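Gamma-D-glutamyl-L-lysine dipeptidyl-peptidase (Bacillus cereus ATCC 10987, PDB 3H41) probably hydrolyses gamma-D-glutamyl-L-lysine bonds in murein peptides of the bacterial cell wall, releasing the dipeptide L-Ala-gamma-D-Glu, as a cysteine peptidase of the NlpC/P60 (C40) family. Local coordinates at residues Q109-K114 against R159-N164; E117-V122 against N145-L150. All blocks are in the same frame, centred on the assembly; numbering follows the deposited sequence.

How the contacts relate
Both contacts involve the sheet of the second bacterial SH3-like domain, away from the substrate site, with their centres about 10 Å apart. Along the chain the order is helix 109-113, strand 119-122, strand 147-153 and strand 157-161, so contact 2 is enclosed in sequence by contact 1. Contact 2 pairs strands 119-122 and 147-153 within an antiparallel sheet; contact 1 sets the short helix against the end of strand 157-161, the next strand of that sheet. Pro149 ties the two together: its O lies 3.1 Å from Leu161 N, a probable hydrogen bond, and its ring packs on Phe111. Phe111 thus joins the helix to two neighbouring strands.

Contact 1 of 2, residues Q109-K114 against R159-N164; sequences QEFADK and RVLLPN
Phe111 of helix 109-113 lays its ring on Pro163, just past the end of strand 157-161, so that a short helix packs against a strand end of the SH3-like domain. At the start of the helix, Gln109 NE2 donates to Asp113 OD1 over 2.9 Å, meeting the carboxylate from above its plane; this intrahelical bond joins residues four apart. Glu110 makes an apolar touch through its stem: CG is 3.8 Å from Leu161 CD2, and the two side chains cross obliquely. Phe111 makes most of the helix's share of the contact, with Leu161 its main counterpart. CG of Phe111 is anti to the backbone N (chi1 -172°), and the ring lies against the 161-163 backbone. Pro163 CA sits over one face, 3.7 Å from the centroid and 18° off the ring normal, in a CH-pi contact displaced toward the rim. At the edge, in the ring plane, Leu161 O approaches CE1 of Phe111 to 3.4 Å, so the ring meets a peptide carbonyl as well as carbon. Leu161 also covers the base of this residue, its CD2 lying 3.6 Å from Phe111 CA. Phe10, from strand 8-11 of another sheet, adds an edge-to-face contact with the same ring, so Phe111 is buried where the helix meets parts of two sheets. Lys114, the first residue to leave helical geometry, crosses Leu161 at about a right angle, while its ammonium group forms a salt bridge with Glu117. Leu161 CD2 serves several neighbours at once: besides Glu110 and the Phe111 backbone, it meets Lys114 CD at 3.7 Å.

Contact 2 of 2, residues E117-V122 against N145-L150; sequences EPFVLV and NTRLPL
Phe119 and Arg147 lie side by side and point the same way across two antiparallel strands of the SH3-like domain, 119-122 and 147-150. Phe119 CG stands between the backbone N and the carbonyl carbon (chi1 61°), and the start of the arginine chain passes over one ring face: Arg147 CG is 4.1 Å from the ring centroid in a CH-pi contact. The ring and guanidinium planes are 37° apart. Leu121, also alongside Arg147, sets CD1 over one face of the guanidinium, displaced toward its rim and 3.5 Å from Arg147 NE. Within its own segment Arg147 grips Asn145 OD1 side-on, NH2 at 3.1 Å and little tilted from the carbonyl plane, NE at 3.3 Å and well above it on the same face; NE also bonds weakly to Asn145 O, and NH1 bonds to Gln181. Val120 and Leu150 cross at about a right angle, Val120 CG2 meeting Leu150 CD1 at 3.6 Å. Val120 and Leu148, on the opposite face of the sheet from Leu121 and Arg147, form a hydrogen-bonded pair, with Val120 N to Leu148 O at 2.9 Å and the reciprocal bond completing the ring. Further bonds run from Leu150 N to Pro118 O and from Val122 N to Thr146 O, and Asn145 N reaches Val122 O over 2.9 Å at a nearly straight 176°. Bonds to Asn145 and Gln181 from different nitrogens should restrict the guanidinium's turn, keeping one flat face against Leu121 CD1 while its chain crosses the Phe119 ring.

Contact 1 of 2, residues Q109-K114 against R159-N164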
loop_
_atom_site.group_PDB
_atom_site.type_symbol
_atom_site.label_atom_id
_atom_site.label_comp_id
_atom_site.label_asym_id
_atom_site.label_seq_id
_atom_site.Cartn_x
_atom_site.Cartn_y
_atom_site.Cartn_z
ATOM N N GLN A 109 -4.689 0.885 -24.132
ATOM C CA GLN A 109 -5.535 -0.273 -24.426
ATOM C C GLN A 109 -4.802 -1.606 -24.272
ATOM O O GLN A 109 -5.370 -2.585 -23.755
ATOM C CB GLN A 109 -6.114 -0.188 -25.845
ATOM C CG GLN A 109 -7.209 -1.236 -26.096
ATOM C CD GLN A 109 -8.373 -1.102 -25.122
ATOM O OE1 GLN A 109 -8.888 -0.006 -24.928
ATOM N NE2 GLN A 109 -8.761 -2.208 -24.472
ATOM N N GLU A 110 -3.562 -1.659 -24.754
ATOM C CA GLU A 110 -2.735 -2.860 -24.601
ATOM C C GLU A 110 -2.560 -3.239 -23.132
ATOM O O GLU A 110 -2.746 -4.407 -22.773
ATOM C CB GLU A 110 -1.354 -2.697 -25.232
ATOM C CG GLU A 110 -0.506 -3.987 -25.087
ATOM C CD GLU A 110 0.915 -3.893 -25.675
ATOM O OE1 GLU A 110 1.363 -2.780 -26.022
ATOM O OE2 GLU A 110 1.589 -4.949 -25.765
ATOM N N PHE A 111 -2.194 -2.265 -22.285
ATOM C CA PHE A 111 -2.128 -2.523 -20.836
ATOM C C PHE A 111 -3.483 -2.956 -20.281
ATOM O O PHE A 111 -3.588 -3.932 -19.539
ATOM C CB PHE A 111 -1.629 -1.295 -20.066
ATOM C CG PHE A 111 -1.361 -1.560 -18.607
ATOM C CD1 PHE A 111 -0.101 -2.007 -18.176
ATOM C CD2 PHE A 111 -2.358 -1.383 -17.658
ATOM C CE1 PHE A 111 0.163 -2.256 -16.831
ATOM C CE2 PHE A 111 -2.106 -1.646 -16.311
ATOM C CZ PHE A 111 -0.826 -2.067 -15.892
ATOM N N ALA A 112 -4.526 -2.199 -20.602
ATOM C CA ALA A 112 -5.886 -2.562 -20.172
ATOM C C ALA A 112 -6.248 -4.020 -20.582
ATOM O O ALA A 112 -6.802 -4.778 -19.788
ATOM C CB ALA A 112 -6.897 -1.575 -20.746
ATOM N N ASP A 113 -5.894 -4.414 -21.799
ATOM C CA ASP A 113 -6.171 -5.797 -22.262
ATOM C C ASP A 113 -5.342 -6.864 -21.537
ATOM O O ASP A 113 -5.724 -8.046 -21.505
ATOM C CB ASP A 113 -5.930 -5.909 -23.763
ATOM C CG ASP A 113 -6.962 -5.156 -24.575
ATOM O OD1 ASP A 113 -8.084 -4.946 -24.059
ATOM O OD2 ASP A 113 -6.641 -4.764 -25.713
ATOM N N LYS A 114 -4.192 -6.469 -20.988
ATOM C CA LYS A 114 -3.286 -7.430 -20.375
ATOM C C LYS A 114 -3.425 -7.473 -18.852
ATOM O O LYS A 114 -2.667 -8.151 -18.192
ATOM C CB LYS A 114 -1.850 -7.110 -20.782
ATOM C CG LYS A 114 -1.518 -7.451 -22.256
ATOM C CD LYS A 114 -0.077 -7.018 -22.601
ATOM C CE LYS A 114 0.491 -7.765 -23.805
ATOM N NZ LYS A 114 0.855 -9.191 -23.498
ATOM N N ARG A 159 10.830 -8.896 -18.222
ATOM C CA ARG A 159 10.314 -7.756 -18.953
ATOM C C ARG A 159 8.829 -7.593 -18.687
ATOM O O ARG A 159 8.053 -8.581 -18.670
ATOM C CB ARG A 159 10.610 -7.959 -20.445
ATOM C CG ARG A 159 10.351 -6.753 -21.306
ATOM C CD ARG A 159 11.069 -6.945 -22.667
ATOM N NE ARG A 159 11.378 -5.674 -23.283
ATOM C CZ ARG A 159 11.133 -5.367 -24.555
ATOM N NH1 ARG A 159 10.570 -6.256 -25.370
ATOM N NH2 ARG A 159 11.471 -4.162 -25.018
ATOM N N VAL A 160 8.409 -6.345 -18.458
ATOM C CA VAL A 160 7.034 -6.066 -18.150
ATOM C C VAL A 160 6.496 -4.881 -18.950
ATOM O O VAL A 160 7.255 -4.064 -19.481
ATOM C CB VAL A 160 6.875 -5.745 -16.617
ATOM C CG1 VAL A 160 7.304 -6.938 -15.783
ATOM C CG2 VAL A 160 7.701 -4.476 -16.267
ATOM N N LEU A 161 5.187 -4.754 -18.980
ATOM C CA LEU A 161 4.508 -3.641 -19.630
ATOM C C LEU A 161 4.047 -2.589 -18.589
ATOM O O LEU A 161 3.421 -2.936 -17.597
ATOM C CB LEU A 161 3.272 -4.160 -20.381
ATOM C CG LEU A 161 2.561 -3.128 -21.265
ATOM C CD1 LEU A 161 3.428 -2.712 -22.464
ATOM C CD2 LEU A 161 1.203 -3.646 -21.719
ATOM N N LEU A 162 4.417 -1.346 -18.815
ATOM C CA LEU A 162 4.006 -0.201 -17.988
ATOM C C LEU A 162 2.599 0.310 -18.379
ATOM O O LEU A 162 2.145 0.122 -19.506
ATOM C CB LEU A 162 5.004 0.946 -18.133
ATOM C CG LEU A 162 6.406 0.557 -17.710
ATOM C CD1 LEU A 162 7.324 1.748 -17.884
ATOM C CD2 LEU A 162 6.390 0.031 -16.274
ATOM N N PRO A 163 1.908 0.973 -17.445
ATOM C CA PRO A 163 0.539 1.429 -17.734
ATOM C C PRO A 163 0.450 2.432 -18.896
ATOM O O PRO A 163 -0.617 2.595 -19.486
ATOM C CB PRO A 163 0.078 2.077 -16.407
ATOM C CG PRO A 163 1.138 1.919 -15.445
ATOM C CD PRO A 163 2.254 1.096 -16.020
ATOM N N ASN A 164 1.546 3.112 -19.207
ATOM C CA ASN A 164 1.550 4.005 -20.343
ATOM C C ASN A 164 1.844 3.297 -21.673
ATOM O O ASN A 164 1.939 3.961 -22.707
ATOM C CB ASN A 164 2.501 5.169 -20.126
ATOM C CG ASN A 164 3.960 4.764 -20.167
ATOM O OD1 ASN A 164 4.290 3.579 -20.224
ATOM N ND2 ASN A 164 4.840 5.752 -20.155
#

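Contact 2 of 2, residues E117-V122 against N145-L150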
loop_
_atom_site.group_PDB
_atom_site.type_symbol
_atom_site.label_atom_id
_atom_site.label_comp_id
_atom_site.label_asym_id
_atom_site.label_seq_id
_atom_site.Cartn_x
_atom_site.Cartn_y
_atom_site.Cartn_z
ATOM N N GLU A 117 -3.638 -10.953 -17.373
ATOM C CA GLU A 117 -2.580 -11.879 -17.767
ATOM C C GLU A 117 -1.610 -12.079 -16.607
ATOM O O GLU A 117 -1.666 -11.321 -15.623
ATOM C CB GLU A 117 -1.865 -11.366 -19.050
ATOM C CG GLU A 117 -2.733 -11.514 -20.325
ATOM C CD GLU A 117 -2.036 -11.139 -21.673
ATOM O OE1 GLU A 117 -0.790 -10.857 -21.703
ATOM O OE2 GLU A 117 -2.764 -11.157 -22.718
ATOM N N PRO A 118 -0.733 -13.109 -16.685
ATOM C CA PRO A 118 0.294 -13.291 -15.669
ATOM C C PRO A 118 1.139 -12.023 -15.479
ATOM O O PRO A 118 1.343 -11.258 -16.430
ATOM C CB PRO A 118 1.127 -14.462 -16.196
ATOM C CG PRO A 118 0.107 -15.274 -17.034
ATOM C CD PRO A 118 -0.726 -14.193 -17.681
ATOM N N PHE A 119 1.574 -11.796 -14.246
ATOM C CA PHE A 119 2.212 -10.538 -13.866
ATOM C C PHE A 119 3.413 -10.783 -12.978
ATOM O O PHE A 119 3.562 -11.838 -12.367
ATOM C CB PHE A 119 1.237 -9.568 -13.212
ATOM C CG PHE A 119 0.601 -10.064 -11.924
ATOM C CD1 PHE A 119 1.321 -10.134 -10.732
ATOM C CD2 PHE A 119 -0.762 -10.354 -11.883
ATOM C CE1 PHE A 119 0.731 -10.573 -9.565
ATOM C CE2 PHE A 119 -1.371 -10.802 -10.706
ATOM C CZ PHE A 119 -0.618 -10.929 -9.546
ATOM N N VAL A 120 4.268 -9.764 -12.915
ATOM C CA VAL A 120 5.386 -9.729 -12.022
ATOM C C VAL A 120 4.969 -8.881 -10.841
ATOM O O VAL A 120 4.402 -7.795 -11.020
ATOM C CB VAL A 120 6.634 -9.082 -12.692
ATOM C CG1 VAL A 120 7.787 -8.934 -11.668
ATOM C CG2 VAL A 120 7.089 -9.923 -13.904
ATOM N N LEU A 121 5.191 -9.407 -9.645
ATOM C CA LEU A 121 4.908 -8.697 -8.401
ATOM C C LEU A 121 6.263 -8.293 -7.823
ATOM O O LEU A 121 7.166 -9.117 -7.701
ATOM C CB LEU A 121 4.141 -9.578 -7.421
ATOM C CG LEU A 121 3.674 -8.785 -6.169
ATOM C CD1 LEU A 121 2.220 -8.877 -5.916
ATOM C CD2 LEU A 121 4.456 -9.335 -4.987
ATOM N N VAL A 122 6.434 -7.017 -7.515
ATOM C CA VAL A 122 7.690 -6.538 -7.017
ATOM C C VAL A 122 7.780 -6.983 -5.536
ATOM O O VAL A 122 6.867 -6.710 -4.765
ATOM C CB VAL A 122 7.756 -5.015 -7.131
ATOM C CG1 VAL A 122 9.005 -4.475 -6.456
ATOM C CG2 VAL A 122 7.715 -4.604 -8.568
ATOM N N ASN A 145 4.851 -4.731 -4.040
ATOM C CA ASN A 145 3.420 -5.006 -4.283
ATOM C C ASN A 145 2.880 -4.385 -5.567
ATOM O O ASN A 145 1.691 -4.499 -5.841
ATOM C CB ASN A 145 2.533 -4.583 -3.103
ATOM C CG ASN A 145 1.144 -5.209 -3.167
ATOM O OD1 ASN A 145 0.990 -6.404 -3.492
ATOM N ND2 ASN A 145 0.115 -4.390 -2.896
ATOM N N THR A 146 3.742 -3.723 -6.329
ATOM C CA THR A 146 3.439 -3.278 -7.707
ATOM C C THR A 146 3.295 -4.531 -8.583
ATOM O O THR A 146 4.101 -5.463 -8.446
ATOM C CB THR A 146 4.557 -2.368 -8.230
ATOM O OG1 THR A 146 4.687 -1.184 -7.372
ATOM C CG2 THR A 146 4.319 -1.962 -9.717
ATOM N N ARG A 147 2.258 -4.576 -9.422
ATOM C CA ARG A 147 2.031 -5.676 -10.339
ATOM C C ARG A 147 1.996 -5.142 -11.755
ATOM O O ARG A 147 1.229 -4.244 -12.044
ATOM C CB ARG A 147 0.721 -6.402 -10.066
ATOM C CG ARG A 147 0.579 -6.976 -8.674
ATOM C CD ARG A 147 -0.320 -6.079 -7.789
ATOM N NE ARG A 147 -0.415 -6.635 -6.440
ATOM C CZ ARG A 147 -1.144 -7.706 -6.112
ATOM N NH1 ARG A 147 -1.907 -8.323 -7.004
ATOM N NH2 ARG A 147 -1.126 -8.153 -4.876
ATOM N N LEU A 148 2.832 -5.700 -12.629
ATOM C CA LEU A 148 2.826 -5.337 -14.035
ATOM C C LEU A 148 2.812 -6.590 -14.914
ATOM O O LEU A 148 3.464 -7.597 -14.590
ATOM C CB LEU A 148 4.024 -4.457 -14.367
ATOM C CG LEU A 148 4.095 -3.115 -13.624
ATOM C CD1 LEU A 148 5.513 -2.560 -13.698
ATOM C CD2 LEU A 148 3.090 -2.086 -14.142
ATOM N N PRO A 149 2.092 -6.529 -16.036
ATOM C CA PRO A 149 2.030 -7.733 -16.886
ATOM C C PRO A 149 3.412 -8.213 -17.362
ATOM O O PRO A 149 4.245 -7.404 -17.782
ATOM C CB PRO A 149 1.204 -7.270 -18.086
ATOM C CG PRO A 149 0.429 -6.094 -17.621
ATOM C CD PRO A 149 1.272 -5.437 -16.571
ATOM N N LEU A 150 3.632 -9.517 -17.303
ATOM C CA LEU A 150 4.879 -10.119 -17.700
ATOM C C LEU A 150 4.861 -10.231 -19.217
ATOM O O LEU A 150 3.903 -10.771 -19.774
ATOM C CB LEU A 150 5.021 -11.508 -17.110
ATOM C CG LEU A 150 6.233 -12.373 -17.488
ATOM C CD1 LEU A 150 7.536 -11.767 -16.968
ATOM C CD2 LEU A 150 6.002 -13.794 -16.931
HETATM O O HOH W 1 1.783 -9.926 -21.043
HETATM O O HOH W 2 1.621 -11.992 -18.945
#